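Side-chain contacts in ionotropic glutamate receptor bacterial homologue (Nostoc punctiforme, PDB 2PYY), which binds L-glutamate in the cleft of a two-lobed ligand-binding core belonging to a bacterial relative of ionotropic glutamate receptors: residues B[29-34]-B[64-69]; B[73-78]-B[120-125]; B[164-169]-B[174-179]; B[202-207]-B[211-216]. One frame throughout, in Å; residues are numbered along the deposited sequence.

Interaction 1. Residues B[29-34]-B[64-69]. With GLU (glutamic acid), chain E.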
# COMPACT_ATOMS: atom_id res chain seq x y z
N ASP B 29 14.75 -10.08 -15.53
CA ASP B 29 16.20 -9.82 -15.66
C ASP B 29 16.86 -9.42 -14.34
O ASP B 29 17.98 -9.83 -14.03
CB ASP B 29 16.49 -8.73 -16.70
CG ASP B 29 16.13 -9.16 -18.11
OD1 ASP B 29 15.99 -10.37 -18.34
OD2 ASP B 29 15.99 -8.28 -18.98
N LEU B 30 16.17 -8.58 -13.57
CA LEU B 30 16.72 -8.15 -12.30
C LEU B 30 16.87 -9.33 -11.34
O LEU B 30 17.92 -9.50 -10.72
CB LEU B 30 15.82 -7.08 -11.66
CG LEU B 30 16.35 -6.49 -10.35
CD1 LEU B 30 17.66 -5.78 -10.61
CD2 LEU B 30 15.33 -5.52 -9.77
N TRP B 31 15.84 -10.16 -11.21
CA TRP B 31 15.96 -11.30 -10.32
C TRP B 31 17.09 -12.25 -10.76
O TRP B 31 17.86 -12.74 -9.93
CB TRP B 31 14.64 -12.07 -10.23
CG TRP B 31 14.81 -13.34 -9.48
CD1 TRP B 31 14.77 -14.60 -9.99
CD2 TRP B 31 15.16 -13.46 -8.10
NE1 TRP B 31 15.09 -15.51 -9.01
CE2 TRP B 31 15.33 -14.84 -7.84
CE3 TRP B 31 15.35 -12.55 -7.05
CZ2 TRP B 31 15.69 -15.33 -6.59
CZ3 TRP B 31 15.71 -13.04 -5.79
CH2 TRP B 31 15.87 -14.42 -5.58
N ARG B 32 17.18 -12.52 -12.06
CA ARG B 32 18.22 -13.41 -12.57
C ARG B 32 19.61 -12.91 -12.17
O ARG B 32 20.46 -13.70 -11.77
CB ARG B 32 18.13 -13.50 -14.09
CG ARG B 32 19.18 -14.40 -14.74
CD ARG B 32 19.26 -14.19 -16.24
NE ARG B 32 18.02 -14.59 -16.93
CZ ARG B 32 17.30 -13.78 -17.71
NH1 ARG B 32 17.69 -12.53 -17.88
NH2 ARG B 32 16.21 -14.24 -18.31
N SER B 33 19.84 -11.60 -12.26
CA SER B 33 21.14 -11.03 -11.89
C SER B 33 21.42 -11.16 -10.41
O SER B 33 22.53 -11.49 -9.99
CB SER B 33 21.21 -9.54 -12.26
OG SER B 33 20.92 -9.34 -13.62
N ILE B 34 20.40 -10.87 -9.61
CA ILE B 34 20.50 -10.95 -8.17
C ILE B 34 20.82 -12.38 -7.77
O ILE B 34 21.69 -12.63 -6.94
CB ILE B 34 19.18 -10.53 -7.51
CG1 ILE B 34 18.88 -9.06 -7.82
CG2 ILE B 34 19.23 -10.78 -6.02
CD1 ILE B 34 17.53 -8.58 -7.30
N LEU B 64 9.88 -16.89 -2.11
CA LEU B 64 9.79 -15.44 -2.28
C LEU B 64 9.05 -15.19 -3.59
O LEU B 64 8.77 -16.12 -4.33
CB LEU B 64 11.20 -14.84 -2.35
CG LEU B 64 11.92 -15.35 -3.60
CD1 LEU B 64 11.76 -14.33 -4.71
CD2 LEU B 64 13.37 -15.60 -3.31
N GLY B 65 8.76 -13.93 -3.88
CA GLY B 65 8.04 -13.61 -5.10
C GLY B 65 8.47 -12.27 -5.65
O GLY B 65 8.86 -11.38 -4.90
N ILE B 66 8.39 -12.11 -6.96
CA ILE B 66 8.78 -10.85 -7.58
C ILE B 66 7.94 -10.66 -8.84
O ILE B 66 7.59 -11.63 -9.53
CB ILE B 66 10.28 -10.85 -7.97
CG1 ILE B 66 10.65 -9.50 -8.59
CG2 ILE B 66 10.56 -11.96 -8.97
CD1 ILE B 66 12.14 -9.34 -8.91
N ALA B 67 7.60 -9.41 -9.12
CA ALA B 67 6.81 -9.04 -10.29
C ALA B 67 6.74 -7.52 -10.24
O ALA B 67 7.75 -6.83 -10.37
CB ALA B 67 5.42 -9.65 -10.21
N ALA B 68 5.53 -7.01 -10.04
CA ALA B 68 5.28 -5.59 -9.92
C ALA B 68 4.51 -5.51 -8.60
O ALA B 68 3.36 -5.06 -8.56
CB ALA B 68 4.40 -5.12 -11.08
N ILE B 69 5.15 -5.97 -7.53
CA ILE B 69 4.58 -6.03 -6.20
C ILE B 69 4.75 -4.79 -5.31
O ILE B 69 5.83 -4.56 -4.76
CB ILE B 69 5.14 -7.27 -5.43
CG1 ILE B 69 5.07 -8.50 -6.33
CG2 ILE B 69 4.33 -7.50 -4.14
CD1 ILE B 69 5.57 -9.79 -5.69
N GLU E . 1.53 -3.14 -8.08
CA GLU E . 0.20 -3.81 -7.94
C GLU E . 0.10 -4.47 -6.56
O GLU E . 1.16 -4.80 -5.99
CB GLU E . 0.04 -4.88 -9.02
CG GLU E . -1.34 -5.54 -9.03
CD GLU E . -1.43 -6.70 -10.01
OE1 GLU E . -2.56 -7.18 -10.27
OE2 GLU E . -0.38 -7.14 -10.52
OXT GLU E . -1.03 -4.65 -6.07
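With CG of Trp-31 anti to the backbone N (chi1 172°), the indole leaves helix 26-38 toward strand 64-66, while chi1 of 65° at Leu-64 sets its CG between backbone N and carbonyl carbon, so that the fork of the leucine comes at the ring from the opposite direction. Both prongs are used. CD2 touches the benzo corner of the indole, 3.6 Å from CH2 of Trp-31, and CD1 of Leu-64 lies over one face of the ring system, 4.2 Å above its plane and displaced toward the rim. Two residues along the strand, Ile-66 has a fully extended chain whose terminal CD1 reaches CB of Trp-31 at 3.9 Å. Leucine and isoleucine therefore share the tryptophan, one holding the far end of the ring and the other its root, in a wholly apolar and buried contact. The polar edge is answered outside this pair, where NE1 of Trp-31 is hydrogen-bonded to Ser-42 OG. Past Ile-66 the backbone leaves the sheet and becomes ligand-binding loop: the carbonyl O of Ala-68 accepts from the amino N of the bound glutamate at 2.7 Å. Helix 26-38, the crossover between parallel strands 5-10 and 42-47, here packs across the sheet onto its far edge strand 64-66, in a lobe of the periplasmic-binding-protein kind. Strand 5-10 runs between the outer strands, and its Val-7 touches Trp-31, Leu-64 and Ile-66 alike; Ile-200 of helix 197-209 meets the indole, and Ile-188 of strand 175-190 packs against Leu-64 and Ile-66.

Interaction 2. Residues B[73-78]-B[120-125]. With GLU (glutamic acid), chain E.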
# COMPACT_ATOMS: atom_id res chain seq x y z
N ALA B 73 1.79 -0.97 3.81
CA ALA B 73 1.77 -1.18 5.25
C ALA B 73 1.12 -2.51 5.61
O ALA B 73 1.62 -3.25 6.47
CB ALA B 73 1.02 -0.04 5.94
N GLU B 74 0.02 -2.82 4.94
CA GLU B 74 -0.73 -4.05 5.20
C GLU B 74 0.07 -5.31 4.88
O GLU B 74 0.05 -6.29 5.63
CB GLU B 74 -2.01 -4.04 4.38
CG GLU B 74 -2.77 -5.35 4.40
CD GLU B 74 -3.91 -5.34 3.42
OE1 GLU B 74 -3.68 -5.01 2.23
OE2 GLU B 74 -5.05 -5.65 3.84
N ARG B 75 0.76 -5.28 3.75
CA ARG B 75 1.58 -6.41 3.34
C ARG B 75 2.81 -6.53 4.24
O ARG B 75 3.24 -7.63 4.60
CB ARG B 75 1.98 -6.27 1.87
CG ARG B 75 0.78 -6.30 0.93
CD ARG B 75 1.15 -6.01 -0.52
NE ARG B 75 -0.00 -6.17 -1.40
CZ ARG B 75 -0.01 -5.85 -2.69
NH1 ARG B 75 1.08 -5.33 -3.26
NH2 ARG B 75 -1.12 -6.04 -3.39
N GLU B 76 3.37 -5.39 4.62
CA GLU B 76 4.55 -5.36 5.47
C GLU B 76 4.25 -5.91 6.86
O GLU B 76 5.15 -6.39 7.56
CB GLU B 76 5.07 -3.93 5.58
CG GLU B 76 6.59 -3.82 5.60
CD GLU B 76 7.19 -4.35 6.87
OE1 GLU B 76 6.66 -4.01 7.96
OE2 GLU B 76 8.21 -5.09 6.80
N GLN B 77 2.99 -5.85 7.25
CA GLN B 77 2.61 -6.34 8.56
C GLN B 77 2.81 -7.85 8.71
O GLN B 77 3.27 -8.33 9.75
CB GLN B 77 1.16 -5.99 8.85
CG GLN B 77 0.71 -6.36 10.25
CD GLN B 77 -0.73 -5.97 10.51
OE1 GLN B 77 -1.05 -4.78 10.57
NE2 GLN B 77 -1.60 -6.97 10.65
N ASN B 78 2.49 -8.59 7.66
CA ASN B 78 2.62 -10.05 7.71
C ASN B 78 3.73 -10.64 6.87
O ASN B 78 4.02 -11.84 6.96
CB ASN B 78 1.29 -10.68 7.33
CG ASN B 78 0.19 -10.29 8.28
OD1 ASN B 78 0.18 -10.73 9.43
ND2 ASN B 78 -0.73 -9.46 7.82
N GLY B 120 -7.69 -7.51 -6.20
CA GLY B 120 -6.59 -7.69 -5.27
C GLY B 120 -5.39 -6.78 -5.47
O GLY B 120 -4.32 -7.04 -4.92
N SER B 121 -5.58 -5.71 -6.23
CA SER B 121 -4.51 -4.75 -6.52
C SER B 121 -4.52 -3.55 -5.59
O SER B 121 -5.55 -3.22 -4.97
CB SER B 121 -4.65 -4.24 -7.96
OG SER B 121 -5.86 -3.51 -8.09
N THR B 122 -3.37 -2.88 -5.47
CA THR B 122 -3.32 -1.69 -4.63
C THR B 122 -4.27 -0.65 -5.23
O THR B 122 -4.78 0.22 -4.52
CB THR B 122 -1.89 -1.11 -4.54
OG1 THR B 122 -1.40 -0.80 -5.85
CG2 THR B 122 -0.95 -2.10 -3.86
N ALA B 123 -4.54 -0.75 -6.53
CA ALA B 123 -5.45 0.19 -7.18
C ALA B 123 -6.90 -0.05 -6.74
O ALA B 123 -7.66 0.90 -6.53
CB ALA B 123 -5.33 0.09 -8.71
N ALA B 124 -7.29 -1.32 -6.61
CA ALA B 124 -8.65 -1.64 -6.18
C ALA B 124 -8.85 -1.14 -4.75
O ALA B 124 -9.92 -0.65 -4.40
CB ALA B 124 -8.87 -3.15 -6.25
N THR B 125 -7.82 -1.30 -3.93
CA THR B 125 -7.84 -0.86 -2.54
C THR B 125 -8.01 0.66 -2.48
O THR B 125 -8.90 1.19 -1.81
CB THR B 125 -6.54 -1.27 -1.79
OG1 THR B 125 -6.49 -2.70 -1.69
CG2 THR B 125 -6.49 -0.69 -0.38
N GLU E . 1.53 -3.14 -8.08
CA GLU E . 0.20 -3.81 -7.94
C GLU E . 0.10 -4.47 -6.56
O GLU E . 1.16 -4.80 -5.99
CB GLU E . 0.04 -4.88 -9.02
CG GLU E . -1.34 -5.54 -9.03
CD GLU E . -1.43 -6.70 -10.01
OE1 GLU E . -2.56 -7.18 -10.27
OE2 GLU E . -0.38 -7.14 -10.52
OXT GLU E . -1.03 -4.65 -6.07
O HOH W 1 -3.90 -6.37 -2.11
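Gly-120 turns the chain with a positive phi of 76°, and Ser-121 then N-caps helix 122-129, its OG accepting from Ala-124 N at 3.0 Å, which presents the first turn to Arg-75 of helix 73-78. Arg-75, extended from CG to NE, lays its guanidinium against the alpha-carboxylate of the bound glutamate as a two-pronged pair. NH1 meets GLU O at 2.8 Å, almost straight (174°), and NH2 meets GLU OXT at 3.0 Å. OXT is gripped a second time by Thr-122 N, also at 3.0 Å, a backbone donor at a helix start whose dipole would probably add to the pull on the anion. Thr-122 CG2 lies over one guanidinium face, 3.9 Å from NH1 of Arg-75, and a water bridges NH2 to Gly-120 O. A leucine in place of Arg-75 would probably leave the ligand carboxylate without its cationic mate and the bridging water without its donor. Helix and capped turn face each other across the cleft of the clamshell fold. Ser-70 O also accepts from Arg-75 NH1, Leu-90 of strand 86-94 backs Thr-122, Thr-117 of strand 114-118 backs Ala-124, and Lys-198 of the second subunit pairs with Glu-76 of helix 73-78.

Interaction 3. Residues B[164-169]-B[174-179]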
# COMPACT_ATOMS: atom_id res chain seq x y z
N PHE B 164 3.18 1.16 -21.01
CA PHE B 164 3.55 0.10 -21.93
C PHE B 164 2.37 -0.35 -22.79
O PHE B 164 2.51 -0.57 -24.00
CB PHE B 164 4.07 -1.10 -21.16
CG PHE B 164 4.74 -2.13 -22.02
CD1 PHE B 164 6.00 -1.90 -22.54
CD2 PHE B 164 4.10 -3.33 -22.32
CE1 PHE B 164 6.63 -2.85 -23.35
CE2 PHE B 164 4.72 -4.29 -23.13
CZ PHE B 164 5.98 -4.04 -23.64
N TYR B 165 1.22 -0.53 -22.15
CA TYR B 165 -0.00 -0.93 -22.84
C TYR B 165 -0.41 0.16 -23.83
O TYR B 165 -0.81 -0.13 -24.95
CB TYR B 165 -1.14 -1.15 -21.84
CG TYR B 165 -2.52 -1.18 -22.48
CD1 TYR B 165 -2.91 -2.26 -23.28
CD2 TYR B 165 -3.40 -0.10 -22.35
CE1 TYR B 165 -4.14 -2.26 -23.93
CE2 TYR B 165 -4.64 -0.09 -23.00
CZ TYR B 165 -4.99 -1.18 -23.79
OH TYR B 165 -6.19 -1.20 -24.46
N ALA B 166 -0.30 1.40 -23.39
CA ALA B 166 -0.65 2.55 -24.20
C ALA B 166 0.27 2.70 -25.40
O ALA B 166 -0.18 2.88 -26.53
CB ALA B 166 -0.62 3.82 -23.35
N ALA B 167 1.58 2.62 -25.17
CA ALA B 167 2.54 2.75 -26.25
C ALA B 167 2.51 1.52 -27.16
O ALA B 167 3.18 1.50 -28.20
CB ALA B 167 3.94 2.96 -25.69
N ASN B 168 1.74 0.51 -26.79
CA ASN B 168 1.67 -0.72 -27.58
C ASN B 168 0.27 -1.16 -28.00
O ASN B 168 -0.37 -0.51 -28.83
CB ASN B 168 2.34 -1.87 -26.81
CG ASN B 168 3.85 -1.74 -26.78
OD1 ASN B 168 4.54 -2.15 -27.72
ND2 ASN B 168 4.37 -1.17 -25.70
N GLU B 169 -0.20 -2.26 -27.42
CA GLU B 169 -1.51 -2.81 -27.75
C GLU B 169 -2.67 -1.80 -27.72
O GLU B 169 -3.64 -1.96 -28.45
CB GLU B 169 -1.83 -3.96 -26.82
CG GLU B 169 -1.84 -5.30 -27.52
CD GLU B 169 -3.20 -5.66 -28.07
OE1 GLU B 169 -4.20 -5.50 -27.34
OE2 GLU B 169 -3.27 -6.10 -29.25
N VAL B 174 -6.46 4.81 -26.44
CA VAL B 174 -6.59 5.18 -25.04
C VAL B 174 -5.70 6.36 -24.70
O VAL B 174 -4.90 6.80 -25.53
CB VAL B 174 -6.23 3.97 -24.15
CG1 VAL B 174 -4.74 3.97 -23.84
CG2 VAL B 174 -7.07 3.98 -22.89
N GLU B 175 -5.82 6.88 -23.48
CA GLU B 175 -5.01 8.02 -23.06
C GLU B 175 -4.81 8.05 -21.55
O GLU B 175 -5.72 7.72 -20.78
CB GLU B 175 -5.66 9.34 -23.52
CG GLU B 175 -4.97 10.60 -23.02
CD GLU B 175 -5.64 11.90 -23.49
OE1 GLU B 175 -5.13 12.98 -23.14
OE2 GLU B 175 -6.67 11.84 -24.20
N ILE B 176 -3.60 8.43 -21.12
CA ILE B 176 -3.27 8.52 -19.70
C ILE B 176 -3.43 9.97 -19.27
O ILE B 176 -2.95 10.87 -19.95
CB ILE B 176 -1.81 8.07 -19.44
CG1 ILE B 176 -1.66 6.59 -19.77
CG2 ILE B 176 -1.43 8.35 -17.98
CD1 ILE B 176 -0.26 6.05 -19.59
N VAL B 177 -4.10 10.19 -18.14
CA VAL B 177 -4.34 11.54 -17.66
C VAL B 177 -3.97 11.78 -16.20
O VAL B 177 -3.93 10.86 -15.39
CB VAL B 177 -5.83 11.93 -17.85
CG1 VAL B 177 -6.02 13.42 -17.59
CG2 VAL B 177 -6.29 11.56 -19.26
N GLY B 178 -3.71 13.05 -15.89
CA GLY B 178 -3.36 13.44 -14.54
C GLY B 178 -2.01 12.94 -14.08
O GLY B 178 -1.31 12.22 -14.81
N SER B 179 -1.63 13.32 -12.87
CA SER B 179 -0.37 12.91 -12.29
C SER B 179 -0.57 11.62 -11.50
O SER B 179 -1.67 11.07 -11.47
CB SER B 179 0.16 14.01 -11.37
OG SER B 179 -0.86 14.52 -10.53
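Val-174 meets Tyr-165 and Ala-166 where a beta-alpha-beta crossover of the mixed-sheet lobe closes: strand 154-158 leads into helix 159-166, and the chain returns in strand 175-190, parallel to the first, with strand 86-94 between them. One methyl does most of the work. CG1 of Val-174 approaches the tyrosine ring obliquely, 4.1 Å from CE2 of Tyr-165, and also rests against the helix, 4.2 Å from CB of Ala-166. Two residues on, Ile-176 sends CD1 to the same alanine methyl, 4.4 Å from Ala-166 CB. The small alanine is thus met by Val-174 and Ile-176, in apolar contacts that are close without being tight. With CG anti to the backbone N (chi1 163°), the Tyr-165 ring brings its CE2 side to the valine.

Around this first shell stands a second. Tyr-165 stacks on the ring of Tyr-144, Leu-147 of helix 140-148 touches Val-174, and Met-93 of strand 86-94 packs against both Val-174 and Tyr-165. The strand itself is positioned by backbone hydrogen bonds between Glu-175 and Val-94 and between Val-177 and Ile-92. The glutamate site is remote, about 13 Å from the tyrosine side chain, so this contact joins helix to sheet within the lobe without touching ligand. Farther along the chain, Asn-168 folds back: its ND2 lies 3.5 Å above the plane of the Phe-164 ring, over the centre, and donates to Phe-164 O at 2.6 Å, 165° at the hydrogen, in the carbonyl plane and on a lone pair.

Interaction 4. Residues B[202-207]-B[211-216]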
# COMPACT_ATOMS: atom_id res chain seq x y z
N GLN B 202 21.92 -6.89 -0.46
CA GLN B 202 23.35 -6.75 -0.74
C GLN B 202 23.57 -6.86 -2.25
O GLN B 202 24.28 -6.05 -2.85
CB GLN B 202 24.12 -7.84 0.02
CG GLN B 202 25.61 -7.88 -0.21
CD GLN B 202 26.36 -6.78 0.53
OE1 GLN B 202 25.90 -6.29 1.57
NE2 GLN B 202 27.53 -6.42 0.02
N ALA B 203 22.97 -7.88 -2.87
CA ALA B 203 23.10 -8.08 -4.31
C ALA B 203 22.57 -6.89 -5.10
O ALA B 203 23.25 -6.35 -5.97
CB ALA B 203 22.37 -9.37 -4.74
N LEU B 204 21.34 -6.48 -4.79
CA LEU B 204 20.71 -5.34 -5.47
C LEU B 204 21.56 -4.08 -5.37
O LEU B 204 21.72 -3.34 -6.34
CB LEU B 204 19.32 -5.06 -4.87
CG LEU B 204 18.49 -3.96 -5.54
CD1 LEU B 204 18.17 -4.37 -6.97
CD2 LEU B 204 17.19 -3.73 -4.76
N LEU B 205 22.07 -3.82 -4.17
CA LEU B 205 22.90 -2.64 -3.94
C LEU B 205 24.14 -2.70 -4.85
O LEU B 205 24.48 -1.71 -5.49
CB LEU B 205 23.31 -2.54 -2.46
CG LEU B 205 22.17 -2.22 -1.48
CD1 LEU B 205 22.64 -2.36 -0.05
CD2 LEU B 205 21.64 -0.81 -1.76
N ASN B 206 24.80 -3.85 -4.93
CA ASN B 206 25.98 -3.94 -5.79
C ASN B 206 25.59 -3.76 -7.26
O ASN B 206 26.32 -3.12 -8.01
CB ASN B 206 26.71 -5.27 -5.60
CG ASN B 206 27.40 -5.36 -4.25
OD1 ASN B 206 27.91 -4.35 -3.73
ND2 ASN B 206 27.43 -6.56 -3.68
N LEU B 207 24.45 -4.33 -7.65
CA LEU B 207 23.97 -4.20 -9.02
C LEU B 207 23.74 -2.74 -9.37
O LEU B 207 23.96 -2.32 -10.51
CB LEU B 207 22.67 -5.00 -9.21
CG LEU B 207 22.78 -6.52 -9.25
CD1 LEU B 207 21.40 -7.14 -9.46
CD2 LEU B 207 23.71 -6.93 -10.40
N GLY B 211 26.45 -0.32 -12.01
CA GLY B 211 25.77 0.08 -13.24
C GLY B 211 24.79 -0.93 -13.82
O GLY B 211 23.98 -0.58 -14.68
N THR B 212 24.87 -2.18 -13.38
CA THR B 212 23.97 -3.21 -13.89
C THR B 212 22.50 -2.81 -13.80
O THR B 212 21.74 -2.95 -14.77
CB THR B 212 24.17 -4.54 -13.15
OG1 THR B 212 25.52 -4.98 -13.32
CG2 THR B 212 23.23 -5.61 -13.73
N TYR B 213 22.09 -2.29 -12.64
CA TYR B 213 20.69 -1.87 -12.44
C TYR B 213 20.33 -0.85 -13.51
O TYR B 213 19.34 -0.98 -14.24
CB TYR B 213 20.50 -1.23 -11.06
CG TYR B 213 19.07 -0.83 -10.80
CD1 TYR B 213 18.16 -1.73 -10.27
CD2 TYR B 213 18.61 0.44 -11.16
CE1 TYR B 213 16.83 -1.40 -10.10
CE2 TYR B 213 17.28 0.79 -11.00
CZ TYR B 213 16.38 -0.13 -10.47
OH TYR B 213 15.05 0.19 -10.32
N GLN B 214 21.16 0.19 -13.56
CA GLN B 214 21.02 1.28 -14.49
C GLN B 214 20.81 0.74 -15.91
O GLN B 214 19.89 1.14 -16.62
CB GLN B 214 22.28 2.14 -14.42
CG GLN B 214 22.04 3.61 -14.17
CD GLN B 214 21.76 4.37 -15.44
OE1 GLN B 214 22.57 5.19 -15.87
NE2 GLN B 214 20.60 4.10 -16.05
N SER B 215 21.68 -0.18 -16.32
CA SER B 215 21.58 -0.74 -17.67
C SER B 215 20.29 -1.51 -17.90
O SER B 215 19.71 -1.45 -18.98
CB SER B 215 22.78 -1.65 -17.95
OG SER B 215 24.00 -0.92 -17.84
N LEU B 216 19.83 -2.23 -16.88
CA LEU B 216 18.60 -3.00 -16.98
C LEU B 216 17.42 -2.07 -17.14
O LEU B 216 16.53 -2.30 -17.97
CB LEU B 216 18.39 -3.87 -15.74
CG LEU B 216 18.76 -5.35 -15.86
CD1 LEU B 216 20.10 -5.52 -16.54
CD2 LEU B 216 18.74 -5.99 -14.48
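An alpha-alpha corner, two consecutive helices packed crosswise through a short link, brings Leu-207 against Thr-212 and Tyr-213. The axes of helix segments 202-207 and 212-216 stand at 75° and approach to 9.2 Å. The turn pivots on Gly-211, the first residue to leave the helix and the N-cap of the next; with its positive phi a CB there would collide with the carbonyl O of the residue before it. Across the corner Tyr-213 N donates to Leu-207 O at 2.8 Å, nearly straight at the hydrogen (170°) but from well above the carbonyl plane. That bond gives the late helical carbonyl a partner in the following helix. Beside this bond, CD2 of Leu-207 presses against the methyl branch of Thr-212, 3.6 Å from CG2. The torsion of -60° at Thr-212 places CG2 anti to the backbone N, in position for that methyl contact, while OG1 takes up Asn-210 OD1. One turn earlier on the helix, Leu-204 CD1 comes obliquely to the Tyr-213 ring, 4.2 Å from Tyr-213 CD1. Lys-208 makes a cation-pi contact with this ring, and Tyr-213 OH is hydrogen-bonded to Ile-85 O, so aromatic and polar ends are both engaged. Gly-211 O is doubly used, accepting from Ser-215 N and, at 3.2 Å, from Ser-215 OG. Ile-34 and Gln-37 of helix 26-38 touch Leu-207 too, which ties the corner to the lobe. Two consecutive helices crossing at a steep angle over a short link that turns on a glycine make this an alpha-alpha corner.

How the interactions relate
Interactions 1 and 2 meet at the ligand: both touch the bound glutamate, the first at its amino group and the second at its alpha-carboxylate, and they join where Ile-69 CG2 packs 4.0 Å from Arg-75 NH1. Interaction 4 adjoins interaction 1, about 12 Å between centres, and the two share a helix interface in which Ile-34 CG1 is 3.6 Å from Leu-207 CD1. Interaction 3 stands apart, its centre about 24 Å from the centres of interactions 1 and 2 and without touching either. Interactions 2 and 4, their centres about 27 Å apart in one chain, are brought together between chains: Ala-73 packs on Asn-206 of the second subunit.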